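Local coordinates for protein pectate lyase (Paenibacillus sp. 0602, PDB 5GT5) that cleaves polygalacturonate and partly methylated pectin by endo-acting elimination, probably with the aid of calcium, at residues A115-K120 against L130-L135; G175-K180 against V186-S191; H247-T252 against L261-H266; N289-A294 against A421-S426; N324-I327 against A333-V336. The protein carries 1 engineered substitution. One frame throughout, in Å; residues are numbered along the deposited sequence.

Interaction 1: A115-K120 against L130-L135; sequences AAISVK and LEFDEL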
# COMPACT_ATOMS: atom_id res chain seq x y z
N ALA A 115 16.37 -15.99 -16.99
CA ALA A 115 16.26 -14.62 -16.46
C ALA A 115 15.66 -14.54 -15.08
O ALA A 115 14.70 -15.24 -14.76
CB ALA A 115 15.51 -13.67 -17.40
N ALA A 116 16.22 -13.64 -14.28
CA ALA A 116 15.65 -13.25 -12.99
C ALA A 116 14.75 -12.03 -13.18
O ALA A 116 15.05 -11.16 -14.00
CB ALA A 116 16.77 -12.86 -12.01
N ILE A 117 13.66 -11.97 -12.41
CA ILE A 117 12.77 -10.80 -12.39
C ILE A 117 12.90 -10.10 -11.04
O ILE A 117 12.83 -10.74 -9.99
CB ILE A 117 11.32 -11.17 -12.63
CG1 ILE A 117 11.18 -11.70 -14.07
CG2 ILE A 117 10.39 -9.90 -12.43
CD1 ILE A 117 9.80 -12.15 -14.41
N SER A 118 13.14 -8.79 -11.08
CA SER A 118 13.19 -7.97 -9.88
C SER A 118 12.07 -6.95 -9.98
O SER A 118 11.97 -6.23 -10.97
CB SER A 118 14.55 -7.27 -9.81
OG SER A 118 14.61 -6.31 -8.76
N VAL A 119 11.19 -6.96 -8.98
CA VAL A 119 10.13 -5.96 -8.89
C VAL A 119 10.54 -4.96 -7.85
O VAL A 119 10.75 -5.31 -6.68
CB VAL A 119 8.78 -6.59 -8.53
CG1 VAL A 119 7.70 -5.50 -8.41
CG2 VAL A 119 8.37 -7.68 -9.56
N LYS A 120 10.72 -3.71 -8.25
CA LYS A 120 11.18 -2.66 -7.33
C LYS A 120 10.24 -1.49 -7.37
O LYS A 120 9.78 -1.11 -8.43
CB LYS A 120 12.56 -2.12 -7.72
CG LYS A 120 13.67 -3.14 -7.61
CD LYS A 120 15.02 -2.54 -7.99
CE LYS A 120 16.17 -3.55 -7.81
NZ LYS A 120 17.47 -2.90 -8.16
N LEU A 130 2.47 -18.53 -15.22
CA LEU A 130 3.79 -18.60 -15.85
C LEU A 130 4.64 -19.64 -15.16
O LEU A 130 4.55 -19.83 -13.93
CB LEU A 130 4.49 -17.27 -15.78
CG LEU A 130 3.78 -16.21 -16.61
CD1 LEU A 130 4.28 -14.86 -16.17
CD2 LEU A 130 4.11 -16.46 -18.08
N GLU A 131 5.45 -20.34 -15.95
CA GLU A 131 6.43 -21.29 -15.43
C GLU A 131 7.83 -20.68 -15.58
O GLU A 131 8.14 -20.07 -16.60
CB GLU A 131 6.34 -22.64 -16.13
CG GLU A 131 7.44 -23.62 -15.65
CD GLU A 131 7.17 -25.06 -16.03
OE1 GLU A 131 6.19 -25.36 -16.74
OE2 GLU A 131 7.97 -25.92 -15.61
N PHE A 132 8.64 -20.84 -14.54
CA PHE A 132 9.96 -20.28 -14.45
C PHE A 132 10.96 -21.42 -14.39
O PHE A 132 10.84 -22.33 -13.56
CB PHE A 132 10.06 -19.41 -13.20
CG PHE A 132 9.14 -18.23 -13.22
CD1 PHE A 132 7.81 -18.35 -12.84
CD2 PHE A 132 9.60 -17.01 -13.66
CE1 PHE A 132 6.95 -17.22 -12.91
CE2 PHE A 132 8.78 -15.89 -13.69
CZ PHE A 132 7.45 -16.00 -13.34
N ASP A 133 11.95 -21.39 -15.29
CA ASP A 133 12.86 -22.53 -15.42
C ASP A 133 14.23 -22.10 -15.91
O ASP A 133 14.40 -20.98 -16.45
CB ASP A 133 12.27 -23.60 -16.38
CG ASP A 133 12.83 -25.00 -16.15
OD1 ASP A 133 13.63 -25.22 -15.23
OD2 ASP A 133 12.44 -25.89 -16.95
N GLU A 134 15.20 -23.00 -15.72
CA GLU A 134 16.56 -22.87 -16.25
C GLU A 134 17.29 -21.63 -15.73
O GLU A 134 17.73 -20.75 -16.48
CB GLU A 134 16.56 -22.99 -17.79
CG GLU A 134 15.95 -24.31 -18.24
CD GLU A 134 16.07 -24.60 -19.74
OE1 GLU A 134 16.71 -23.84 -20.49
OE2 GLU A 134 15.46 -25.62 -20.14
N LEU A 135 17.36 -21.58 -14.41
CA LEU A 135 18.04 -20.51 -13.68
C LEU A 135 18.87 -21.11 -12.54
O LEU A 135 19.09 -20.44 -11.51
CB LEU A 135 17.04 -19.46 -13.16
CG LEU A 135 17.66 -18.09 -12.79
CD1 LEU A 135 18.22 -17.37 -14.02
CD2 LEU A 135 16.62 -17.21 -12.13

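Interaction 2: G175-K180 against V186-S191; sequences GLVDSK and VTISWS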
# COMPACT_ATOMS: atom_id res chain seq x y z
N GLY A 175 17.22 -18.09 -4.61
CA GLY A 175 15.83 -18.22 -4.17
C GLY A 175 14.79 -18.32 -5.28
O GLY A 175 15.02 -18.01 -6.45
N LEU A 176 13.60 -18.75 -4.87
CA LEU A 176 12.49 -18.87 -5.80
C LEU A 176 11.70 -17.58 -5.83
O LEU A 176 11.65 -16.92 -6.88
CB LEU A 176 11.60 -20.05 -5.39
CG LEU A 176 12.34 -21.38 -5.32
CD1 LEU A 176 11.36 -22.49 -4.85
CD2 LEU A 176 12.96 -21.72 -6.67
N VAL A 177 11.05 -17.21 -4.73
CA VAL A 177 10.43 -15.88 -4.65
C VAL A 177 10.84 -15.31 -3.31
O VAL A 177 10.52 -15.87 -2.25
CB VAL A 177 8.88 -15.88 -4.76
CG1 VAL A 177 8.36 -14.45 -4.69
CG2 VAL A 177 8.41 -16.57 -6.06
N ASP A 178 11.59 -14.20 -3.34
CA ASP A 178 12.10 -13.52 -2.16
C ASP A 178 11.43 -12.19 -2.04
O ASP A 178 11.07 -11.55 -3.05
CB ASP A 178 13.59 -13.32 -2.28
CG ASP A 178 14.38 -14.63 -2.24
OD1 ASP A 178 13.85 -15.66 -1.80
OD2 ASP A 178 15.56 -14.61 -2.67
N SER A 179 11.26 -11.74 -0.81
CA SER A 179 10.58 -10.48 -0.55
C SER A 179 11.43 -9.68 0.41
O SER A 179 11.74 -10.18 1.50
CB SER A 179 9.18 -10.76 -0.01
OG SER A 179 8.44 -9.55 0.05
N LYS A 180 11.79 -8.46 0.04
CA LYS A 180 12.84 -7.72 0.72
C LYS A 180 12.49 -6.23 0.87
O LYS A 180 11.56 -5.70 0.22
CB LYS A 180 14.14 -7.81 -0.10
CG LYS A 180 14.70 -9.21 -0.35
CD LYS A 180 15.99 -9.06 -1.15
CE LYS A 180 16.63 -10.41 -1.45
NZ LYS A 180 17.90 -10.21 -2.22
N VAL A 186 1.86 -9.24 0.10
CA VAL A 186 2.19 -10.27 -0.88
C VAL A 186 1.33 -11.51 -0.62
O VAL A 186 1.19 -11.94 0.52
CB VAL A 186 3.67 -10.66 -0.76
CG1 VAL A 186 4.04 -11.75 -1.79
CG2 VAL A 186 4.56 -9.43 -0.88
N THR A 187 0.73 -12.04 -1.69
CA THR A 187 0.09 -13.35 -1.64
C THR A 187 0.68 -14.21 -2.73
O THR A 187 0.75 -13.79 -3.89
CB THR A 187 -1.43 -13.29 -1.82
OG1 THR A 187 -2.00 -12.60 -0.70
CG2 THR A 187 -2.04 -14.71 -1.92
N ILE A 188 1.11 -15.41 -2.34
CA ILE A 188 1.49 -16.40 -3.33
C ILE A 188 0.57 -17.62 -3.21
O ILE A 188 0.52 -18.27 -2.16
CB ILE A 188 2.98 -16.85 -3.16
CG1 ILE A 188 3.93 -15.64 -3.10
CG2 ILE A 188 3.35 -17.81 -4.28
CD1 ILE A 188 5.44 -15.99 -2.96
N SER A 189 -0.18 -17.91 -4.29
CA SER A 189 -1.21 -18.94 -4.19
C SER A 189 -1.26 -19.85 -5.40
O SER A 189 -0.81 -19.48 -6.51
CB SER A 189 -2.59 -18.34 -3.94
OG SER A 189 -2.98 -17.46 -4.99
N TRP A 190 -1.77 -21.06 -5.19
CA TRP A 190 -2.03 -22.00 -6.27
C TRP A 190 -0.80 -22.25 -7.13
O TRP A 190 -0.91 -22.39 -8.34
CB TRP A 190 -3.24 -21.53 -7.13
CG TRP A 190 -4.52 -21.71 -6.38
CD1 TRP A 190 -5.27 -20.75 -5.74
CD2 TRP A 190 -5.18 -22.97 -6.13
NE1 TRP A 190 -6.36 -21.34 -5.12
CE2 TRP A 190 -6.33 -22.69 -5.36
CE3 TRP A 190 -4.94 -24.28 -6.53
CZ2 TRP A 190 -7.20 -23.69 -4.95
CZ3 TRP A 190 -5.83 -25.28 -6.12
CH2 TRP A 190 -6.93 -24.97 -5.34
N SER A 191 0.36 -22.30 -6.49
CA SER A 191 1.64 -22.40 -7.21
C SER A 191 2.43 -23.64 -6.85
O SER A 191 2.29 -24.15 -5.74
CB SER A 191 2.48 -21.12 -7.03
OG SER A 191 1.79 -20.00 -7.61

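Interaction 3: H247-T252 against L261-H266; sequences HLVGAT and LSITLH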
# COMPACT_ATOMS: atom_id res chain seq x y z
N HIS A 247 11.68 -19.34 -0.03
CA HIS A 247 11.32 -17.93 0.10
C HIS A 247 12.14 -17.25 1.21
O HIS A 247 12.02 -17.61 2.38
CB HIS A 247 9.86 -17.80 0.55
CG HIS A 247 8.84 -18.39 -0.40
ND1 HIS A 247 8.72 -17.99 -1.70
CD2 HIS A 247 7.85 -19.29 -0.17
CE1 HIS A 247 7.72 -18.66 -2.27
NE2 HIS A 247 7.18 -19.45 -1.36
N LEU A 248 12.97 -16.28 0.86
CA LEU A 248 13.64 -15.42 1.83
C LEU A 248 12.79 -14.18 2.00
O LEU A 248 12.63 -13.40 1.06
CB LEU A 248 15.04 -15.04 1.33
CG LEU A 248 15.86 -14.20 2.32
CD1 LEU A 248 16.13 -14.96 3.63
CD2 LEU A 248 17.16 -13.79 1.63
N VAL A 249 12.20 -14.03 3.18
CA VAL A 249 11.32 -12.88 3.47
C VAL A 249 12.01 -12.04 4.54
O VAL A 249 11.90 -12.33 5.74
CB VAL A 249 9.92 -13.34 3.90
CG1 VAL A 249 8.99 -12.15 4.05
CG2 VAL A 249 9.35 -14.35 2.88
N GLY A 250 12.77 -11.04 4.10
CA GLY A 250 13.62 -10.22 4.96
C GLY A 250 15.02 -10.74 4.84
O GLY A 250 15.36 -11.80 5.39
N ALA A 251 15.85 -10.00 4.11
CA ALA A 251 17.17 -10.53 3.77
C ALA A 251 18.31 -10.07 4.66
O ALA A 251 19.39 -10.64 4.60
CB ALA A 251 17.50 -10.22 2.33
N THR A 252 18.10 -9.03 5.46
CA THR A 252 19.18 -8.48 6.27
C THR A 252 18.81 -8.54 7.75
O THR A 252 17.74 -8.12 8.14
CB THR A 252 19.44 -7.03 5.89
OG1 THR A 252 19.66 -6.94 4.47
CG2 THR A 252 20.68 -6.47 6.65
N LEU A 261 7.26 -6.44 6.58
CA LEU A 261 7.03 -7.54 5.65
C LEU A 261 5.76 -8.27 5.97
O LEU A 261 5.52 -8.61 7.14
CB LEU A 261 8.21 -8.52 5.67
CG LEU A 261 9.57 -7.95 5.29
CD1 LEU A 261 10.69 -8.81 5.88
CD2 LEU A 261 9.73 -7.82 3.76
N SER A 262 4.94 -8.51 4.95
CA SER A 262 3.78 -9.37 5.12
C SER A 262 3.61 -10.24 3.89
O SER A 262 3.80 -9.79 2.72
CB SER A 262 2.50 -8.60 5.46
OG SER A 262 2.08 -7.74 4.39
N ILE A 263 3.31 -11.51 4.15
CA ILE A 263 3.13 -12.48 3.08
C ILE A 263 2.14 -13.59 3.47
O ILE A 263 2.14 -14.07 4.60
CB ILE A 263 4.50 -13.07 2.66
CG1 ILE A 263 4.34 -13.92 1.41
CG2 ILE A 263 5.18 -13.90 3.76
CD1 ILE A 263 5.69 -14.21 0.71
N THR A 264 1.29 -13.95 2.51
CA THR A 264 0.40 -15.10 2.62
C THR A 264 0.79 -16.11 1.58
O THR A 264 0.95 -15.76 0.39
CB THR A 264 -1.06 -14.68 2.33
OG1 THR A 264 -1.42 -13.61 3.20
CG2 THR A 264 -2.02 -15.85 2.52
N LEU A 265 0.93 -17.37 2.00
CA LEU A 265 1.16 -18.52 1.09
C LEU A 265 -0.04 -19.46 1.22
O LEU A 265 -0.38 -19.85 2.34
CB LEU A 265 2.41 -19.30 1.51
CG LEU A 265 3.69 -18.47 1.72
CD1 LEU A 265 4.81 -19.35 2.24
CD2 LEU A 265 4.11 -17.77 0.42
N HIS A 266 -0.67 -19.87 0.13
CA HIS A 266 -1.76 -20.83 0.27
C HIS A 266 -2.02 -21.63 -0.97
O HIS A 266 -1.82 -21.14 -2.10
CB HIS A 266 -3.06 -20.18 0.83
CG HIS A 266 -3.84 -19.41 -0.17
ND1 HIS A 266 -4.81 -19.99 -0.97
CD2 HIS A 266 -3.86 -18.09 -0.48
CE1 HIS A 266 -5.35 -19.08 -1.74
NE2 HIS A 266 -4.80 -17.90 -1.46

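Interaction 4: N289-A294 against A421-S426; sequences NIIMDA and ARLTAS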
# COMPACT_ATOMS: atom_id res chain seq x y z
N ASN A 289 -3.12 -24.27 4.04
CA ASN A 289 -3.37 -25.23 2.96
C ASN A 289 -2.20 -25.30 2.00
O ASN A 289 -2.38 -25.27 0.78
CB ASN A 289 -4.65 -24.87 2.17
CG ASN A 289 -5.95 -25.07 2.97
OD1 ASN A 289 -6.95 -24.43 2.65
ND2 ASN A 289 -5.95 -25.96 3.97
N ILE A 290 -0.99 -25.41 2.55
CA ILE A 290 0.19 -25.68 1.71
C ILE A 290 0.68 -27.09 1.95
O ILE A 290 0.29 -27.72 2.95
CB ILE A 290 1.36 -24.65 1.90
CG1 ILE A 290 1.97 -24.72 3.31
CG2 ILE A 290 0.84 -23.22 1.56
CD1 ILE A 290 3.35 -24.03 3.38
N ILE A 291 1.50 -27.60 1.04
CA ILE A 291 2.13 -28.92 1.15
C ILE A 291 3.63 -28.74 1.09
O ILE A 291 4.13 -28.08 0.16
CB ILE A 291 1.70 -29.84 0.01
CG1 ILE A 291 0.18 -30.06 0.08
CG2 ILE A 291 2.43 -31.18 0.09
CD1 ILE A 291 -0.34 -30.89 -1.06
N MET A 292 4.35 -29.28 2.08
CA MET A 292 5.81 -29.36 1.99
C MET A 292 6.09 -30.84 1.90
O MET A 292 5.98 -31.55 2.90
CB MET A 292 6.50 -28.82 3.25
CG MET A 292 6.09 -27.40 3.67
SD MET A 292 6.94 -27.04 5.24
CE MET A 292 5.98 -25.65 5.84
N ASP A 293 6.42 -31.34 0.72
CA ASP A 293 6.65 -32.76 0.49
C ASP A 293 8.07 -32.95 0.01
O ASP A 293 8.38 -32.72 -1.17
CB ASP A 293 5.66 -33.29 -0.55
CG ASP A 293 5.76 -34.77 -0.74
OD1 ASP A 293 6.79 -35.37 -0.40
OD2 ASP A 293 4.79 -35.35 -1.26
N ALA A 294 8.94 -33.39 0.92
CA ALA A 294 10.37 -33.54 0.66
C ALA A 294 10.74 -35.02 0.54
O ALA A 294 11.88 -35.40 0.81
CB ALA A 294 11.21 -32.86 1.78
N ALA A 421 -4.53 -34.47 -2.72
CA ALA A 421 -5.31 -34.83 -3.90
C ALA A 421 -5.76 -33.58 -4.67
O ALA A 421 -5.67 -33.54 -5.91
CB ALA A 421 -6.53 -35.66 -3.51
N ARG A 422 -6.21 -32.56 -3.95
CA ARG A 422 -6.67 -31.32 -4.60
C ARG A 422 -5.56 -30.58 -5.33
O ARG A 422 -5.75 -30.15 -6.47
CB ARG A 422 -7.34 -30.38 -3.58
CG ARG A 422 -7.80 -29.03 -4.19
CD ARG A 422 -8.97 -29.26 -5.14
NE ARG A 422 -9.40 -28.05 -5.86
CZ ARG A 422 -8.84 -27.60 -6.96
NH1 ARG A 422 -7.81 -28.22 -7.50
NH2 ARG A 422 -9.34 -26.49 -7.53
N LEU A 423 -4.41 -30.43 -4.69
CA LEU A 423 -3.35 -29.62 -5.27
C LEU A 423 -2.56 -30.31 -6.36
O LEU A 423 -1.95 -29.63 -7.18
CB LEU A 423 -2.40 -29.14 -4.19
CG LEU A 423 -2.99 -28.23 -3.10
CD1 LEU A 423 -1.85 -27.65 -2.30
CD2 LEU A 423 -3.91 -27.11 -3.65
N THR A 424 -2.57 -31.65 -6.38
CA THR A 424 -1.82 -32.39 -7.42
C THR A 424 -2.74 -32.87 -8.55
O THR A 424 -2.29 -33.56 -9.45
CB THR A 424 -1.05 -33.59 -6.83
OG1 THR A 424 -1.97 -34.57 -6.32
CG2 THR A 424 -0.11 -33.14 -5.73
N ALA A 425 -4.01 -32.48 -8.50
CA ALA A 425 -4.96 -32.84 -9.56
C ALA A 425 -4.68 -32.12 -10.87
O ALA A 425 -3.88 -31.17 -10.92
CB ALA A 425 -6.39 -32.56 -9.12
N SER A 426 -5.36 -32.53 -11.93
CA SER A 426 -5.21 -31.87 -13.22
C SER A 426 -5.59 -30.39 -13.15
O SER A 426 -5.07 -29.57 -13.92
CB SER A 426 -6.09 -32.57 -14.27
OG SER A 426 -7.46 -32.43 -13.93

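Interaction 5: N324-I327 against A333-V336; sequences NGAI and AVLV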
# COMPACT_ATOMS: atom_id res chain seq x y z
N ASN A 324 14.43 -28.54 6.35
CA ASN A 324 13.69 -27.56 7.11
C ASN A 324 12.35 -27.28 6.49
O ASN A 324 12.13 -27.56 5.32
CB ASN A 324 14.45 -26.23 7.20
CG ASN A 324 15.73 -26.32 8.04
OD1 ASN A 324 15.94 -27.27 8.81
ND2 ASN A 324 16.59 -25.30 7.87
N GLY A 325 11.45 -26.70 7.26
CA GLY A 325 10.14 -26.30 6.78
C GLY A 325 9.94 -24.80 6.88
O GLY A 325 10.51 -24.03 6.09
N ALA A 326 9.13 -24.37 7.84
CA ALA A 326 8.86 -22.95 8.09
C ALA A 326 9.79 -22.45 9.19
O ALA A 326 10.07 -23.17 10.18
CB ALA A 326 7.39 -22.77 8.52
N ILE A 327 10.30 -21.23 9.03
CA ILE A 327 11.30 -20.67 9.95
C ILE A 327 10.91 -19.23 10.28
O ILE A 327 10.79 -18.40 9.37
CB ILE A 327 12.70 -20.66 9.29
CG1 ILE A 327 13.09 -22.07 8.83
CG2 ILE A 327 13.74 -20.21 10.33
CD1 ILE A 327 13.00 -22.28 7.33
N ALA A 333 6.52 -13.27 13.06
CA ALA A 333 5.37 -14.14 13.40
C ALA A 333 5.03 -14.99 12.17
O ALA A 333 4.75 -14.42 11.10
CB ALA A 333 4.18 -13.31 13.80
N VAL A 334 5.09 -16.32 12.32
CA VAL A 334 4.69 -17.26 11.25
C VAL A 334 3.61 -18.17 11.77
O VAL A 334 3.79 -18.80 12.83
CB VAL A 334 5.87 -18.15 10.80
CG1 VAL A 334 5.39 -19.20 9.78
CG2 VAL A 334 7.03 -17.32 10.20
N LEU A 335 2.47 -18.23 11.09
CA LEU A 335 1.46 -19.23 11.37
C LEU A 335 1.31 -20.11 10.15
O LEU A 335 1.09 -19.61 9.03
CB LEU A 335 0.12 -18.57 11.70
CG LEU A 335 -1.06 -19.53 11.81
CD1 LEU A 335 -0.95 -20.42 13.06
CD2 LEU A 335 -2.41 -18.79 11.77
N VAL A 336 1.43 -21.42 10.35
CA VAL A 336 1.11 -22.44 9.33
C VAL A 336 -0.12 -23.19 9.78
O VAL A 336 -0.16 -23.63 10.94
CB VAL A 336 2.25 -23.43 9.15
CG1 VAL A 336 1.85 -24.50 8.14
CG2 VAL A 336 3.53 -22.70 8.72

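Interaction 1: A115-K120 against L130-L135
Leu-135 turns CG away from its own backbone N (chi1 -161°), which carries both methyls to the start of strand 115-120, while Ile-117 holds CG1 anti to its carbonyl carbon (chi1 -65°) and, fully extended beyond it, sends CD1 toward Phe-132. The fork of Leu-135 grips the Ala-115 backbone: CD1 lies 3.8 Å from Ala-115 N, and CD2 sits 3.8 Å from Ala-115 O. CD2 also reaches the next residue, 4.4 Å from Ala-116 CB. Small alanines let the leucine lie close to the strand backbone; the Ala-115 methyl is directed away from it. Replacing Leu-135 by an alanine would probably open a gap beside the Ala-115 peptide and leave Ala-116 CB without this apolar neighbour. The second point of contact is an edge contact: Ile-117 CD1 meets Phe-132 CE2 at 3.9 Å, in the plane of the ring, and the two side chains cross at about a right angle. No hydrogen bond joins the two segments, so the contact is purely van der Waals. Phe-132 is also stacked on Phe-169 and touches Ile-112 and Ile-154 inside the parallel beta-helix. Strand 115-120 itself runs between strands 92-97 and 154-157, bonded to both, while strand 131-133 belongs to another face of the coil, between strands 111-113 and 168-169.

Interaction 2: G175-K180 against V186-S191
In the interior of the parallel beta-helix, Val-177, on the strand that also carries the probable calcium ligand Asp-178, meets Ile-188 of strand 184-194. They reach toward each other tip to tip: Ile-188 CD1 lies 3.7 Å from Val-177 CG1 and 3.9 Å from Val-177 CB. A straight chi2 of -179° stretches the isoleucine out to its partner, while the branched valine offers a short, broad target. Two residues on, at the next inward position, Ser-179 OG lies 4.0 Å from Val-186 CG2; a small side chain suits the place beside the branched valine. In this fold strands 177-180 and 184-194 lie on different faces, and alternate residues point inward. Asp-178, between the two inward residues, therefore points away from strand 184-194, and its OD1 is hydrogen-bonded to Leu-248 N. Glycine suits position 175 nearby, since a CB would run into Asp-178 OD2; Gly-175 N is bonded to OD1 of Asp-152, another probable calcium ligand. Beyond strand 184-194's first half the chain turns at Trp-190, and Ser-191 OG gives a hydrogen bond of 2.9 Å to Ser-189 O, arriving 52° out of the carbonyl plane.

Interaction 3: H247-T252 against L261-H266
Leu-261 places CG opposite its carbonyl carbon (chi1 -60°), which brings CD1 onto the Gly-250 backbone, 3.4 Å from Gly-250 CA and 3.5 Å from Gly-250 N. A CB on that residue would collide with this methyl and, at phi 99°, also with the preceding carbonyl oxygen, so only glycine fits comfortably. Val-249 slides past Leu-261 in the opposite direction; its CG1 rests 4.1 Å from Leu-261 CB and 4.2 Å from Ile-263 CG2. Branched apolar residues suit these buried, inward-facing places; no hydrogen bond crosses between the segments. At the far end the two Leu-265 methyls lie against the CD2-NE2 part of the His-247 imidazole, approaching obliquely: CD1 is 3.9 Å from His-247 CD2, and CD2 is 3.9 Å from His-247 NE2. Further out, two hydrogen bonds fix the ring's rotation, ND1 with Val-177 O and NE2 with Tyr-270 OH, so both nitrogens of this buried histidine are satisfied. Phe-193 meets the ring edge-to-face. The side chain of Arg-276, probably an active-site residue, is about 5 Å from that of His-247, and their backbones are bonded. Inward-facing side chains joining two faces are characteristic of a parallel beta-helix, the fold of polysaccharide lyase family 1; here they lie close to the probable active site.

Interaction 4: N289-A294 against A421-S426
Ile-291 and Leu-423 join the outside of the parallel beta-helix to the short helix 419-423, which comes from near the C terminus and packs against strands 262-271 and 291-293. The apolar part of the contact is carried by these two side chains, which slide past each other in opposite directions. In Ile-291, CG1 lies beside the backbone N (chi1 -62°), and a straight chi2 of 176° carries CD1 outward, to 3.8 Å from Leu-423 CD1 and 4.1 Å from Leu-423 CB. The shank joins in as well, Ile-291 CG1 lying 3.9 Å from Leu-423 CD1. A beta-branched isoleucine suits the strand, and leucine, unbranched at CB, suits the helix, where it also touches His-267, Val-269 and Trp-190. Polar bonds run outside the pair of segments and fix the turn that precedes the strand. Asn-289, with a left-handed backbone (phi 51°) that asparagine tolerates well, has OD1 bonded to Asp-414 N and ND2 bonded to Lys-338 O, which ties its amide both to the C-terminal region and to the next coil. No hydrogen bond crosses between 289-294 and 421-426; where a polar atom does meet the helix, the contact is van der Waals, Asn-289 O lying 3.9 Å from Leu-423 CD1.

Interaction 5: N324-I327 against A333-V336
Val-334 turns its CB toward strand 324-327 and there forks into two methyls that meet different partners. CG1, anti to the backbone N (chi1 175°), comes to 4.3 Å from the methyl of Ala-326, atom CB. CG2, anti to the carbonyl carbon, lies 4.0 Å from Ile-327 O, touching backbone where that residue's own side chain points away. Two residues on, Val-336 faces the same way and closes the contact, its CG2 being 3.9 Å from Ala-326 CB. The single methyl of Ala-326 thus receives both valines; a small residue suits this spot, and beta-branched ones suit the extended strand opposite. With no hydrogen bond across, these apolar contacts are what joins the segments. The axes of 324-327 and 333-336 pass 8.2 Å apart, with N-to-C directions at 127°, too far apart for sheet partners: these are successive strands on different faces of the parallel beta-helix, looking at each other through its interior. Ile-327, directed elsewhere, has its side chain about 5 Å from that of Arg-276, probably an active-site residue. Strand 324-329 lies between strands 279-281 and 346-349 in its sheet; strand 333-337 runs between strands 284-288 and 363-367, and Ile-364 of the last touches both Ala-326 and Val-334.

In the fold
From the N terminus, interaction 1 closes the loop between 115-120 and 130-135, interaction 2 follows at 175-191 and interaction 3 at 247-266, each complete before the next opens. Each brings together strands of different faces. Interactions 2 and 3, with centres about 7 Å apart, lie on neighbouring levels and touch directly: strands 184-194 and 262-271 are parallel neighbours, and Ile-188 packs on His-247. Interaction 1 is further along the coil, strand 154-157 lying between 115-120 and 177-180. Interaction 4 spans far more of the chain and brackets interaction 5, whose short turn lies wholly within it; Met-292 packs on Gly-325. Through Arg-422, which touches Trp-190, helix 419-423, the last in the chain, also reaches interaction 2.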